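Local coordinates for protein cellulosomal scaffoldin (Acetivibrio cellulolyticus, PDB 3ZUC) that binds crystalline cellulose through this family 3b carbohydrate-binding module of a scaffoldin that organises the cellulosome, at residues P63-K75 with D84-G96. Sequence-based numbering, arbitrary orientation.
Sequences PVGSSNVTGTFVK and DQYLEIAFSSAAG
Val74 lies over one face of the Tyr86 ring at the edge of the CBM3 beta-sandwich, where strands 69-75 and 85-91 run as an antiparallel hairpin whose outer member, 69-75, borders its sheet. Tyr86 CG sits between the backbone N and the carbonyl carbon (chi1 58°), which swings the ring across to its neighbour: Val74 CB stands 3.7 Å from the Tyr86 ring centroid, while Val74 CG1 lies over the CZ-OH end and CG2 over CE2. His44 of strand 42-47 stacks on the same tyrosine. Six backbone hydrogen bonds join the Thr70-Ala90, Thr72-Glu88 and Val74-Tyr86 pairs. On the face turned toward the opposing sheet, Leu87 CD1 reaches over the Phe73 ring, 3.8 Å from Phe73 CZ, and packs against Gly71 CA, where no side chain stands in the way; Phe110 meets the Phe73 ring edge-to-face. Val69 CG1 packs 3.6 Å from Ile89 CG2, and Val69 CG2 touches the Phe91 ring, whose edge Val64 CG2 approaches. Beyond the strands, Asn68 links turns 64-68 and 92-95: ND2 donates to Val64 O within its own turn, almost in the amide plane, the backbone O receives Ser92 N, and Ser92 OG donates to Asn68 OD1 at 2.9 Å from above the carbonyl plane.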
ATOM      1  N   PRO A  63      -8.455  11.493   0.681  1.00  8.85           N
ATOM      2  CA  PRO A  63      -9.620  12.263   0.244  1.00 10.28           C
ATOM      3  C   PRO A  63     -10.928  11.459   0.204  1.00 10.17           C
ATOM      4  O   PRO A  63     -12.014  12.034   0.277  1.00 11.53           O
ATOM      5  CB  PRO A  63      -9.214  12.725  -1.162  1.00 12.37           C
ATOM      6  CG  PRO A  63      -7.739  12.734  -1.168  1.00 13.43           C
ATOM      7  CD  PRO A  63      -7.321  11.631  -0.256  1.00 10.50           C
ATOM      8  N   VAL A  64     -10.844  10.144   0.046  1.00 10.27           N
ATOM      9  CA  VAL A  64     -12.060   9.340  -0.034  1.00 11.32           C
ATOM     10  C   VAL A  64     -12.677   9.080   1.328  1.00 10.78           C
ATOM     11  O   VAL A  64     -13.739   8.478   1.400  1.00 11.91           O
ATOM     12  CB  VAL A  64     -11.827   8.007  -0.769  1.00 13.44           C
ATOM     13  CG1 VAL A  64     -11.238   8.274  -2.127  1.00 16.11           C
ATOM     14  CG2 VAL A  64     -10.942   7.066   0.065  1.00 13.69           C
ATOM     15  N   GLY A  65     -12.012   9.525   2.400  1.00 10.42           N
ATOM     16  CA  GLY A  65     -12.473   9.314   3.758  1.00 10.52           C
ATOM     17  C   GLY A  65     -11.691   8.186   4.375  1.00  9.66           C
ATOM     18  O   GLY A  65     -11.791   7.034   3.940  1.00  9.63           O
ATOM     19  N   SER A  66     -10.877   8.511   5.372  1.00 10.21           N
ATOM     20  CA  SER A  66      -9.958   7.533   5.933  1.00 10.52           C
ATOM     21  C   SER A  66     -10.673   6.302   6.478  1.00 10.60           C
ATOM     22  O   SER A  66     -10.107   5.205   6.442  1.00 11.37           O
ATOM     23  CB  SER A  66      -9.069   8.163   7.000  1.00 12.47           C
ATOM     24  OG  SER A  66      -9.820   8.527   8.119  1.00 14.93           O
ATOM     25  N   SER A  67     -11.897   6.454   6.974  1.00 11.02           N
ATOM     26  CA  SER A  67     -12.627   5.300   7.508  1.00 12.08           C
ATOM     27  C   SER A  67     -13.013   4.289   6.426  1.00 10.81           C
ATOM     28  O   SER A  67     -13.367   3.154   6.750  1.00 13.13           O
ATOM     29  CB  SER A  67     -13.892   5.736   8.264  1.00 14.70           C
ATOM     30  OG  SER A  67     -14.839   6.287   7.393  1.00 16.40           O
ATOM     31  N   ASN A  68     -12.925   4.700   5.165  1.00  9.41           N
ATOM     32  CA  ASN A  68     -13.229   3.830   4.039  1.00  9.30           C
ATOM     33  C   ASN A  68     -12.017   3.031   3.564  1.00  9.25           C
ATOM     34  O   ASN A  68     -12.135   2.260   2.620  1.00 10.93           O
ATOM     35  CB  ASN A  68     -13.799   4.667   2.898  1.00 10.06           C
ATOM     36  CG  ASN A  68     -15.098   5.290   3.273  1.00 10.36           C
ATOM     37  OD1 ASN A  68     -15.948   4.629   3.855  1.00 11.50           O
ATOM     38  ND2 ASN A  68     -15.289   6.543   2.920  1.00 10.98           N
ATOM     39  N   VAL A  69     -10.867   3.208   4.213  1.00  8.03           N
ATOM     40  CA  VAL A  69      -9.620   2.568   3.815  1.00  7.58           C
ATOM     41  C   VAL A  69      -9.146   1.707   4.965  1.00  8.04           C
ATOM     42  O   VAL A  69      -8.913   2.222   6.060  1.00 10.71           O
ATOM     43  CB  VAL A  69      -8.560   3.632   3.502  1.00  7.83           C
ATOM     44  CG1 VAL A  69      -7.264   2.972   3.065  1.00  8.83           C
ATOM     45  CG2 VAL A  69      -9.059   4.634   2.464  1.00  8.18           C
ATOM     46  N   THR A  70      -9.052   0.403   4.741  1.00  7.25           N
ATOM     47  CA  THR A  70      -8.684  -0.530   5.803  1.00  7.54           C
ATOM     48  C   THR A  70      -7.567  -1.457   5.342  1.00  6.77           C
ATOM     49  O   THR A  70      -7.301  -1.594   4.142  1.00  8.10           O
ATOM     50  CB  THR A  70      -9.892  -1.335   6.285  1.00  9.44           C
ATOM     51  OG1 THR A  70     -10.454  -2.027   5.177  1.00  9.78           O
ATOM     52  CG2 THR A  70     -10.933  -0.423   6.922  1.00 10.85           C
ATOM     53  N   GLY A  71      -6.907  -2.086   6.307  1.00  6.54           N
ATOM     54  CA  GLY A  71      -5.771  -2.930   6.024  1.00  6.71           C
ATOM     55  C   GLY A  71      -5.830  -4.216   6.804  1.00  6.80           C
ATOM     56  O   GLY A  71      -6.273  -4.252   7.960  1.00  8.12           O
ATOM     57  N   THR A  72      -5.316  -5.273   6.179  1.00  6.60           N
ATOM     58  CA  THR A  72      -5.123  -6.561   6.813  1.00  7.25           C
ATOM     59  C   THR A  72      -3.734  -7.076   6.462  1.00  6.42           C
ATOM     60  O   THR A  72      -3.083  -6.560   5.552  1.00  7.51           O
ATOM     61  CB  THR A  72      -6.186  -7.571   6.383  1.00  8.97           C
ATOM     62  OG1 THR A  72      -6.150  -7.673   4.967  1.00 10.69           O
ATOM     63  CG2 THR A  72      -7.572  -7.191   6.856  1.00 10.97           C
ATOM     64  N   PHE A  73      -3.282  -8.072   7.211  1.00  6.04           N
ATOM     65  CA  PHE A  73      -1.935  -8.629   7.054  1.00  6.04           C
ATOM     66  C   PHE A  73      -2.033 -10.093   6.687  1.00  6.13           C
ATOM     67  O   PHE A  73      -2.797 -10.848   7.301  1.00  7.22           O
ATOM     68  CB  PHE A  73      -1.135  -8.437   8.344  1.00  6.37           C
ATOM     69  CG  PHE A  73      -0.961  -6.986   8.659  1.00  6.40           C
ATOM     70  CD1 PHE A  73      -1.928  -6.293   9.374  1.00  7.22           C
ATOM     71  CD2 PHE A  73       0.118  -6.282   8.156  1.00  7.70           C
ATOM     72  CE1 PHE A  73      -1.812  -4.929   9.584  1.00  8.36           C
ATOM     73  CE2 PHE A  73       0.232  -4.919   8.375  1.00  8.75           C
ATOM     74  CZ  PHE A  73      -0.741  -4.253   9.077  1.00  9.20           C
ATOM     75  N   VAL A  74      -1.224 -10.488   5.710  1.00  5.89           N
ATOM     76  CA  VAL A  74      -1.236 -11.835   5.163  1.00  5.88           C
ATOM     77  C   VAL A  74       0.198 -12.344   5.130  1.00  5.89           C
ATOM     78  O   VAL A  74       1.116 -11.584   4.847  1.00  6.85           O
ATOM     79  CB  VAL A  74      -1.834 -11.832   3.725  1.00  6.84           C
ATOM     80  CG1 VAL A  74      -1.949 -13.262   3.197  1.00  7.78           C
ATOM     81  CG2 VAL A  74      -3.175 -11.134   3.714  1.00  8.04           C
ATOM     82  N   LYS A  75       0.404 -13.630   5.408  1.00  6.02           N
ATOM     83  CA  LYS A  75       1.731 -14.216   5.284  1.00  6.47           C
ATOM     84  C   LYS A  75       2.036 -14.556   3.836  1.00  6.72           C
ATOM     85  O   LYS A  75       1.188 -15.079   3.107  1.00  8.19           O
ATOM     86  CB  LYS A  75       1.858 -15.495   6.116  1.00  8.41           C
ATOM     87  CG  LYS A  75       1.463 -15.391   7.539  1.00 11.90           C
ATOM     88  CD  LYS A  75       2.351 -14.483   8.230  1.00 12.74           C
ATOM     89  CE  LYS A  75       2.538 -14.848   9.715  1.00 15.27           C
ATOM     90  NZ  LYS A  75       1.404 -14.351  10.482  1.00 15.33           N
ATOM     91  N   ASP A  84       8.153 -11.694   3.994  1.00  5.68           N
ATOM     92  CA  ASP A  84       7.469 -12.769   4.687  1.00  5.72           C
ATOM     93  C   ASP A  84       6.010 -12.437   4.986  1.00  5.30           C
ATOM     94  O   ASP A  84       5.264 -13.347   5.348  1.00  5.58           O
ATOM     95  CB  ASP A  84       8.231 -13.324   5.893  1.00  6.39           C
ATOM     96  CG  ASP A  84       8.511 -12.319   6.974  1.00  6.99           C
ATOM     97  OD1 ASP A  84       7.730 -11.380   7.181  1.00  7.40           O
ATOM     98  OD2 ASP A  84       9.600 -12.449   7.586  1.00 11.47           O
ATOM     99  N   GLN A  85       5.587 -11.191   4.757  1.00  5.33           N
ATOM    100  CA  GLN A  85       4.205 -10.763   4.931  1.00  5.36           C
ATOM    101  C   GLN A  85       3.893  -9.669   3.945  1.00  5.07           C
ATOM    102  O   GLN A  85       4.793  -9.036   3.387  1.00  5.58           O
ATOM    103  CB  GLN A  85       3.933 -10.224   6.351  1.00  6.07           C
ATOM    104  CG  GLN A  85       4.205 -11.239   7.435  1.00  6.21           C
ATOM    105  CD  GLN A  85       3.569 -10.903   8.757  1.00  6.92           C
ATOM    106  OE1 GLN A  85       2.684 -10.043   8.853  1.00  8.98           O
ATOM    107  NE2 GLN A  85       3.955 -11.640   9.785  1.00  7.16           N
ATOM    108  N   TYR A  86       2.603  -9.404   3.763  1.00  5.71           N
ATOM    109  CA  TYR A  86       2.174  -8.177   3.131  1.00  5.81           C
ATOM    110  C   TYR A  86       0.993  -7.573   3.859  1.00  5.51           C
ATOM    111  O   TYR A  86       0.148  -8.266   4.422  1.00  5.99           O
ATOM    112  CB  TYR A  86       1.870  -8.353   1.638  1.00  6.61           C
ATOM    113  CG  TYR A  86       0.813  -9.366   1.253  1.00  6.84           C
ATOM    114  CD1 TYR A  86       1.164 -10.680   1.019  1.00  7.81           C
ATOM    115  CD2 TYR A  86      -0.511  -9.008   1.042  1.00  7.14           C
ATOM    116  CE1 TYR A  86       0.226 -11.618   0.566  1.00  8.45           C
ATOM    117  CE2 TYR A  86      -1.456  -9.943   0.610  1.00  7.86           C
ATOM    118  CZ  TYR A  86      -1.078 -11.244   0.371  1.00  8.58           C
ATOM    119  OH  TYR A  86      -2.004 -12.172  -0.091  1.00 10.09           O
ATOM    120  N   LEU A  87       0.957  -6.248   3.822  1.00  5.42           N
ATOM    121  CA  LEU A  87      -0.228  -5.452   4.106  1.00  5.44           C
ATOM    122  C   LEU A  87      -1.068  -5.403   2.847  1.00  5.23           C
ATOM    123  O   LEU A  87      -0.544  -5.098   1.774  1.00  5.76           O
ATOM    124  CB  LEU A  87       0.215  -4.037   4.472  1.00  6.05           C
ATOM    125  CG  LEU A  87      -0.871  -2.961   4.487  1.00  6.20           C
ATOM    126  CD1 LEU A  87      -1.882  -3.163   5.582  1.00  7.26           C
ATOM    127  CD2 LEU A  87      -0.241  -1.582   4.551  1.00  7.22           C
ATOM    128  N   GLU A  88      -2.362  -5.662   2.976  1.00  5.23           N
ATOM    129  CA  GLU A  88      -3.319  -5.480   1.897  1.00  5.55           C
ATOM    130  C   GLU A  88      -4.303  -4.386   2.303  1.00  5.73           C
ATOM    131  O   GLU A  88      -5.002  -4.517   3.315  1.00  6.16           O
ATOM    132  CB  GLU A  88      -4.078  -6.778   1.592  1.00  6.48           C
ATOM    133  CG  GLU A  88      -5.090  -6.620   0.474  1.00  7.35           C
ATOM    134  CD  GLU A  88      -5.597  -7.961  -0.011  1.00  8.63           C
ATOM    135  OE1 GLU A  88      -4.902  -8.645  -0.787  1.00  9.34           O
ATOM    136  OE2 GLU A  88      -6.698  -8.356   0.409  1.00 11.42           O
ATOM    137  N   ILE A  89      -4.324  -3.307   1.527  1.00  5.71           N
ATOM    138  CA  ILE A  89      -5.231  -2.191   1.728  1.00  5.77           C
ATOM    139  C   ILE A  89      -6.418  -2.349   0.790  1.00  5.88           C
ATOM    140  O   ILE A  89      -6.245  -2.658  -0.391  1.00  6.53           O
ATOM    141  CB  ILE A  89      -4.514  -0.857   1.467  1.00  6.53           C
ATOM    142  CG1 ILE A  89      -3.375  -0.648   2.461  1.00  7.65           C
ATOM    143  CG2 ILE A  89      -5.486   0.306   1.505  1.00  7.53           C
ATOM    144  CD1 ILE A  89      -2.465   0.502   2.121  1.00  8.45           C
ATOM    145  N   ALA A  90      -7.614  -2.118   1.333  1.00  6.28           N
ATOM    146  CA  ALA A  90      -8.869  -2.184   0.600  1.00  6.74           C
ATOM    147  C   ALA A  90      -9.686  -0.912   0.859  1.00  6.55           C
ATOM    148  O   ALA A  90      -9.491  -0.200   1.850  1.00  7.49           O
ATOM    149  CB  ALA A  90      -9.671  -3.395   1.048  1.00  8.19           C
ATOM    150  N   PHE A  91     -10.607  -0.666  -0.056  1.00  7.33           N
ATOM    151  CA  PHE A  91     -11.515   0.480  -0.024  1.00  7.46           C
ATOM    152  C   PHE A  91     -12.956  -0.018   0.047  1.00  8.14           C
ATOM    153  O   PHE A  91     -13.330  -0.936  -0.678  1.00  8.77           O
ATOM    154  CB  PHE A  91     -11.405   1.285  -1.324  1.00  7.76           C
ATOM    155  CG  PHE A  91     -10.059   1.915  -1.540  1.00  8.32           C
ATOM    156  CD1 PHE A  91      -9.065   1.233  -2.213  1.00  9.32           C
ATOM    157  CD2 PHE A  91      -9.797   3.199  -1.096  1.00  9.71           C
ATOM    158  CE1 PHE A  91      -7.838   1.817  -2.427  1.00 11.00           C
ATOM    159  CE2 PHE A  91      -8.571   3.788  -1.311  1.00 11.17           C
ATOM    160  CZ  PHE A  91      -7.593   3.103  -1.974  1.00 11.49           C
ATOM    161  N   SER A  92     -13.771   0.609   0.888  1.00  8.69           N
ATOM    162  CA  SER A  92     -15.181   0.291   0.943  1.00  9.72           C
ATOM    163  C   SER A  92     -15.947   0.937  -0.212  1.00  9.86           C
ATOM    164  O   SER A  92     -15.444   1.821  -0.900  1.00  9.88           O
ATOM    165  CB  SER A  92     -15.760   0.809   2.247  1.00 11.72           C
ATOM    166  OG  SER A  92     -15.822   2.216   2.164  1.00 12.78           O
ATOM    167  N   SER A  93     -17.199   0.532  -0.390  0.52 10.74           N
ATOM    168  CA  SER A  93     -18.040   1.124  -1.422  0.52 11.69           C
ATOM    169  C   SER A  93     -18.276   2.628  -1.220  0.52 10.92           C
ATOM    170  O   SER A  93     -18.516   3.353  -2.185  0.52 11.90           O
ATOM    171  CB  SER A  93     -19.382   0.394  -1.478  0.52 13.98           C
ATOM    172  OG  SER A  93     -20.080   0.563  -0.263  0.52 16.08           O
ATOM    173  N   ALA A  94     -18.211   3.101   0.023  1.00 10.74           N
ATOM    174  CA  ALA A  94     -18.381   4.516   0.305  1.00 10.96           C
ATOM    175  C   ALA A  94     -17.200   5.367  -0.174  1.00 10.42           C
ATOM    176  O   ALA A  94     -17.329   6.584  -0.316  1.00 11.35           O
ATOM    177  CB  ALA A  94     -18.653   4.751   1.784  1.00 12.34           C
ATOM    178  N   ALA A  95     -16.058   4.740  -0.460  1.00 10.04           N
ATOM    179  CA  ALA A  95     -14.943   5.467  -1.045  1.00  9.92           C
ATOM    180  C   ALA A  95     -15.289   6.021  -2.429  1.00 10.49           C
ATOM    181  O   ALA A  95     -14.640   6.950  -2.898  1.00 10.86           O
ATOM    182  CB  ALA A  95     -13.721   4.583  -1.140  1.00 10.21           C
ATOM    183  N   GLY A  96     -16.279   5.439  -3.100  1.00 11.09           N
ATOM    184  CA  GLY A  96     -16.729   5.947  -4.385  1.00 11.76           C
ATOM    185  C   GLY A  96     -15.795   5.629  -5.532  1.00 11.64           C
ATOM    186  O   GLY A  96     -15.100   4.616  -5.534  1.00 12.80           O
TER
HETATM  187  O   HOH W   1     -16.020   9.033  -0.084  1.00 17.06           O
HETATM  188  O   HOH W   2      -7.572  -5.536   3.643  1.00  9.96           O
HETATM  189  O   HOH W   3       0.495 -11.575   9.924  1.00 14.27           O